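Local coordinates for protein octaprenyl-diphosphate synthase (Bacteroides thetaiotaomicron, PDB 3RMG) that probably acts as a magnesium-dependent prenyltransferase that lengthens isoprenoid diphosphate chains, as in other members of the FPP/GGPP synthase family, at residues I13-D25 with L70-A82. Residues are numbered along the deposited sequence; the frame is centred on the assembly and turned at random.
Sequences IEAELEDFKALFD and LHAAVSLELLHTA
Leu23 CD2 sits over one face of the His71 imidazole, 3.7 Å from the ring centroid in a CH-pi contact, and the same methyl presses on Leu70 CB at 3.5 Å. Its sister CD1 meets His71 CE1 at 3.6 Å. Leu70 extends onto helix 14-23, laying CD1 against Asp19 CB and CD2 near the backbone of Glu16 and Phe20. Phe20 CD1 rests on Ala73 CB, and its CE1 lies 3.8 Å from Val74 CG2, with Val74 N at the ring edge, near its plane. Val74 is forked between the two aromatics, since CG1, anti to the backbone N (chi1 176°), comes to the edge of the Phe24 ring, 3.9 Å from CD1. Further along, Phe24 CE1 touches Leu78 CD2 at 3.5 Å, and Phe24 CZ meets Glu77 CG at 3.7 Å, a carboxylate side chain offering its aliphatic part. In this all-helical fold of the polyprenyl synthase family, the short helix 14-23, near the N-terminus, thus packs on residues 70-82 of helix 67-90, the axes of these two segments crossing at -51°. Phe20 CZ leans over a face of the Phe24 ring near its rim, while Pro52 of helix 50-62 also touches Phe20. Behind, His71 ND1 hydrogen-bonds His125 ND1 of helix 102-128; an alanine in place of His71 would probably leave Leu23 CD2 without the ring face it rests on and His125 without this hydrogen-bond partner.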
loop_
_atom_site.group_PDB
_atom_site.type_symbol
_atom_site.label_atom_id
_atom_site.label_comp_id
_atom_site.label_asym_id
_atom_site.label_seq_id
_atom_site.Cartn_x
_atom_site.Cartn_y
_atom_site.Cartn_z
ATOM N N ILE A 13 7.739 -23.646 -20.223
ATOM C CA ILE A 13 7.680 -22.215 -19.906
ATOM C C ILE A 13 9.031 -21.694 -19.430
ATOM O O ILE A 13 9.142 -20.598 -18.870
ATOM C CB ILE A 13 6.587 -21.904 -18.860
ATOM C CG1 ILE A 13 6.691 -22.866 -17.681
ATOM C CG2 ILE A 13 5.236 -22.057 -19.477
ATOM C CD1 ILE A 13 6.011 -22.357 -16.425
ATOM N N GLU A 14 10.056 -22.493 -19.689
ATOM C CA GLU A 14 11.422 -22.213 -19.280
ATOM C C GLU A 14 11.886 -20.778 -19.584
ATOM O O GLU A 14 12.464 -20.108 -18.722
ATOM C CB GLU A 14 12.342 -23.216 -19.980
ATOM C CG GLU A 14 13.649 -23.556 -19.256
ATOM C CD GLU A 14 14.572 -24.430 -20.117
ATOM O OE1 GLU A 14 14.076 -25.376 -20.773
ATOM O OE2 GLU A 14 15.794 -24.163 -20.150
ATOM N N ALA A 15 11.660 -20.321 -20.811
ATOM C CA ALA A 15 12.167 -19.024 -21.261
ATOM C C ALA A 15 11.407 -17.882 -20.613
ATOM O O ALA A 15 12.001 -16.883 -20.194
ATOM C CB ALA A 15 12.116 -18.903 -22.817
ATOM N N GLU A 16 10.086 -18.030 -20.532
ATOM C CA GLU A 16 9.249 -16.995 -19.929
ATOM C C GLU A 16 9.407 -16.970 -18.409
ATOM O O GLU A 16 9.272 -15.922 -17.783
ATOM C CB GLU A 16 7.785 -17.112 -20.370
ATOM C CG GLU A 16 7.300 -18.516 -20.562
ATOM C CD GLU A 16 7.626 -19.082 -21.939
ATOM O OE1 GLU A 16 6.946 -18.720 -22.939
ATOM O OE2 GLU A 16 8.547 -19.923 -22.006
ATOM N N LEU A 17 9.743 -18.112 -17.823
ATOM C CA LEU A 17 10.143 -18.142 -16.429
ATOM C C LEU A 17 11.381 -17.290 -16.168
ATOM O O LEU A 17 11.515 -16.673 -15.107
ATOM C CB LEU A 17 10.421 -19.563 -15.972
ATOM C CG LEU A 17 9.285 -20.203 -15.188
ATOM C CD1 LEU A 17 9.643 -21.632 -14.845
ATOM C CD2 LEU A 17 8.969 -19.385 -13.933
ATOM N N GLU A 18 12.296 -17.265 -17.125
ATOM C CA GLU A 18 13.504 -16.484 -16.948
ATOM C C GLU A 18 13.148 -15.023 -17.093
ATOM O O GLU A 18 13.634 -14.179 -16.342
ATOM C CB GLU A 18 14.578 -16.887 -17.963
ATOM C CG GLU A 18 15.330 -18.166 -17.578
ATOM C CD GLU A 18 16.179 -18.725 -18.712
ATOM O OE1 GLU A 18 16.526 -19.925 -18.652
ATOM O OE2 GLU A 18 16.491 -17.973 -19.663
ATOM N N ASP A 19 12.292 -14.724 -18.065
ATOM C CA ASP A 19 11.868 -13.352 -18.279
ATOM C C ASP A 19 11.116 -12.840 -17.056
ATOM O O ASP A 19 11.230 -11.677 -16.697
ATOM C CB ASP A 19 10.987 -13.253 -19.516
ATOM C CG ASP A 19 11.739 -13.593 -20.784
ATOM O OD1 ASP A 19 12.975 -13.705 -20.706
ATOM O OD2 ASP A 19 11.102 -13.742 -21.851
ATOM N N PHE A 20 10.340 -13.705 -16.416
ATOM C CA PHE A 20 9.609 -13.262 -15.250
ATOM C C PHE A 20 10.541 -12.975 -14.082
ATOM O O PHE A 20 10.287 -12.064 -13.289
ATOM C CB PHE A 20 8.604 -14.298 -14.770
ATOM C CG PHE A 20 8.269 -14.136 -13.329
ATOM C CD1 PHE A 20 7.260 -13.261 -12.934
ATOM C CD2 PHE A 20 9.008 -14.794 -12.356
ATOM C CE1 PHE A 20 6.960 -13.081 -11.585
ATOM C CE2 PHE A 20 8.726 -14.622 -11.000
ATOM C CZ PHE A 20 7.702 -13.762 -10.612
ATOM N N LYS A 21 11.589 -13.782 -13.954
ATOM C CA LYS A 21 12.518 -13.663 -12.830
ATOM C C LYS A 21 13.332 -12.375 -12.930
ATOM O O LYS A 21 13.567 -11.702 -11.928
ATOM C CB LYS A 21 13.444 -14.874 -12.775
ATOM C CG LYS A 21 13.598 -15.462 -11.381
ATOM C CD LYS A 21 13.587 -16.981 -11.449
ATOM C CE LYS A 21 13.311 -17.604 -10.081
ATOM N NZ LYS A 21 14.492 -17.557 -9.167
ATOM N N ALA A 22 13.744 -12.044 -14.151
ATOM C CA ALA A 22 14.418 -10.790 -14.434
ATOM C C ALA A 22 13.510 -9.614 -14.109
ATOM O O ALA A 22 13.892 -8.709 -13.374
ATOM C CB ALA A 22 14.836 -10.729 -15.905
ATOM N N LEU A 23 12.306 -9.634 -14.671
ATOM C CA LEU A 23 11.362 -8.534 -14.531
ATOM C C LEU A 23 10.951 -8.306 -13.084
ATOM O O LEU A 23 10.498 -7.222 -12.721
ATOM C CB LEU A 23 10.123 -8.803 -15.372
ATOM C CG LEU A 23 9.159 -7.626 -15.472
ATOM C CD1 LEU A 23 9.863 -6.394 -16.059
ATOM C CD2 LEU A 23 7.946 -8.019 -16.290
ATOM N N PHE A 24 11.115 -9.338 -12.267
ATOM C CA PHE A 24 10.707 -9.308 -10.872
ATOM C C PHE A 24 11.718 -8.523 -10.037
ATOM O O PHE A 24 11.413 -8.097 -8.925
ATOM C CB PHE A 24 10.575 -10.742 -10.350
ATOM C CG PHE A 24 9.935 -10.849 -8.999
ATOM C CD1 PHE A 24 8.721 -10.234 -8.740
ATOM C CD2 PHE A 24 10.534 -11.597 -7.995
ATOM C CE1 PHE A 24 8.122 -10.348 -7.493
ATOM C CE2 PHE A 24 9.942 -11.715 -6.748
ATOM C CZ PHE A 24 8.735 -11.087 -6.496
ATOM N N ASP A 25 12.912 -8.323 -10.593
ATOM C CA ASP A 25 14.014 -7.657 -9.887
ATOM C C ASP A 25 14.408 -6.338 -10.543
ATOM O O ASP A 25 13.658 -5.793 -11.348
ATOM C CB ASP A 25 15.233 -8.578 -9.817
ATOM C CG ASP A 25 15.014 -9.769 -8.904
ATOM O OD1 ASP A 25 14.223 -9.649 -7.941
ATOM O OD2 ASP A 25 15.636 -10.825 -9.146
ATOM N N LEU A 70 3.822 -11.146 -17.956
ATOM C CA LEU A 70 4.912 -10.971 -17.002
ATOM C C LEU A 70 4.647 -9.865 -15.985
ATOM O O LEU A 70 4.908 -10.063 -14.797
ATOM C CB LEU A 70 6.240 -10.720 -17.722
ATOM C CG LEU A 70 6.529 -11.761 -18.806
ATOM C CD1 LEU A 70 7.692 -11.313 -19.691
ATOM C CD2 LEU A 70 6.795 -13.111 -18.170
ATOM N N HIS A 71 4.141 -8.708 -16.423
ATOM C CA HIS A 71 3.862 -7.628 -15.456
ATOM C C HIS A 71 2.742 -8.026 -14.485
ATOM O O HIS A 71 2.833 -7.785 -13.277
ATOM C CB HIS A 71 3.563 -6.291 -16.143
ATOM C CG HIS A 71 4.789 -5.586 -16.631
ATOM N ND1 HIS A 71 5.775 -5.136 -15.777
ATOM C CD2 HIS A 71 5.204 -5.272 -17.886
ATOM C CE1 HIS A 71 6.741 -4.572 -16.486
ATOM N NE2 HIS A 71 6.416 -4.637 -17.765
ATOM N N ALA A 72 1.700 -8.665 -15.006
ATOM C CA ALA A 72 0.659 -9.219 -14.141
ATOM C C ALA A 72 1.267 -10.097 -13.051
ATOM O O ALA A 72 1.007 -9.906 -11.865
ATOM C CB ALA A 72 -0.337 -10.003 -14.946
ATOM N N ALA A 73 2.092 -11.049 -13.459
ATOM C CA ALA A 73 2.674 -11.994 -12.522
ATOM C C ALA A 73 3.529 -11.289 -11.473
ATOM O O ALA A 73 3.431 -11.576 -10.282
ATOM C CB ALA A 73 3.482 -13.054 -13.270
ATOM N N VAL A 74 4.373 -10.367 -11.920
ATOM C CA VAL A 74 5.136 -9.536 -11.001
ATOM C C VAL A 74 4.202 -8.749 -10.069
ATOM O O VAL A 74 4.352 -8.758 -8.838
ATOM C CB VAL A 74 6.042 -8.574 -11.775
ATOM C CG1 VAL A 74 6.794 -7.622 -10.821
ATOM C CG2 VAL A 74 7.020 -9.380 -12.619
ATOM N N SER A 75 3.220 -8.085 -10.654
ATOM C CA SER A 75 2.309 -7.291 -9.848
ATOM C C SER A 75 1.720 -8.119 -8.722
ATOM O O SER A 75 1.798 -7.728 -7.562
ATOM C CB SER A 75 1.182 -6.726 -10.695
ATOM O OG SER A 75 0.277 -6.025 -9.870
ATOM N N LEU A 76 1.124 -9.261 -9.065
ATOM C CA LEU A 76 0.434 -10.073 -8.074
ATOM C C LEU A 76 1.408 -10.673 -7.075
ATOM O O LEU A 76 1.119 -10.747 -5.892
ATOM C CB LEU A 76 -0.418 -11.152 -8.741
ATOM C CG LEU A 76 -1.722 -10.643 -9.391
ATOM C CD1 LEU A 76 -2.375 -11.720 -10.212
ATOM C CD2 LEU A 76 -2.709 -10.102 -8.353
ATOM N N GLU A 77 2.586 -11.059 -7.540
ATOM C CA GLU A 77 3.607 -11.558 -6.631
ATOM C C GLU A 77 4.097 -10.469 -5.660
ATOM O O GLU A 77 4.362 -10.737 -4.490
ATOM C CB GLU A 77 4.767 -12.162 -7.422
ATOM C CG GLU A 77 5.661 -13.081 -6.607
ATOM C CD GLU A 77 4.999 -14.410 -6.275
ATOM O OE1 GLU A 77 3.860 -14.643 -6.730
ATOM O OE2 GLU A 77 5.618 -15.225 -5.558
ATOM N N LEU A 78 4.216 -9.240 -6.140
ATOM C CA LEU A 78 4.568 -8.130 -5.262
ATOM C C LEU A 78 3.478 -7.863 -4.217
ATOM O O LEU A 78 3.774 -7.589 -3.042
ATOM C CB LEU A 78 4.832 -6.861 -6.080
ATOM C CG LEU A 78 6.069 -6.935 -6.975
ATOM C CD1 LEU A 78 6.214 -5.684 -7.824
ATOM C CD2 LEU A 78 7.296 -7.178 -6.127
ATOM N N LEU A 79 2.220 -7.920 -4.646
ATOM C CA LEU A 79 1.097 -7.699 -3.729
ATOM C C LEU A 79 1.121 -8.722 -2.591
ATOM O O LEU A 79 0.939 -8.381 -1.418
ATOM C CB LEU A 79 -0.236 -7.769 -4.485
ATOM C CG LEU A 79 -1.527 -7.733 -3.666
ATOM C CD1 LEU A 79 -1.553 -6.500 -2.798
ATOM C CD2 LEU A 79 -2.729 -7.740 -4.589
ATOM N N HIS A 80 1.346 -9.982 -2.953
ATOM C CA HIS A 80 1.443 -11.062 -1.990
ATOM C C HIS A 80 2.615 -10.830 -1.038
ATOM O O HIS A 80 2.471 -10.894 0.184
ATOM C CB HIS A 80 1.638 -12.374 -2.729
ATOM C CG HIS A 80 1.929 -13.535 -1.833
ATOM N ND1 HIS A 80 1.100 -13.899 -0.793
ATOM C CD2 HIS A 80 2.942 -14.434 -1.840
ATOM C CE1 HIS A 80 1.592 -14.969 -0.195
ATOM N NE2 HIS A 80 2.709 -15.314 -0.810
ATOM N N THR A 81 3.781 -10.548 -1.602
ATOM C CA THR A 81 4.950 -10.296 -0.780
ATOM C C THR A 81 4.701 -9.161 0.191
ATOM O O THR A 81 5.069 -9.254 1.363
ATOM C CB THR A 81 6.186 -9.944 -1.620
ATOM O OG1 THR A 81 6.250 -10.802 -2.767
ATOM C CG2 THR A 81 7.442 -10.111 -0.784
ATOM N N ALA A 82 4.083 -8.085 -0.289
ATOM C CA ALA A 82 3.842 -6.936 0.576
ATOM C C ALA A 82 2.948 -7.272 1.774
ATOM O O ALA A 82 3.168 -6.778 2.872
ATOM C CB ALA A 82 3.266 -5.765 -0.218
#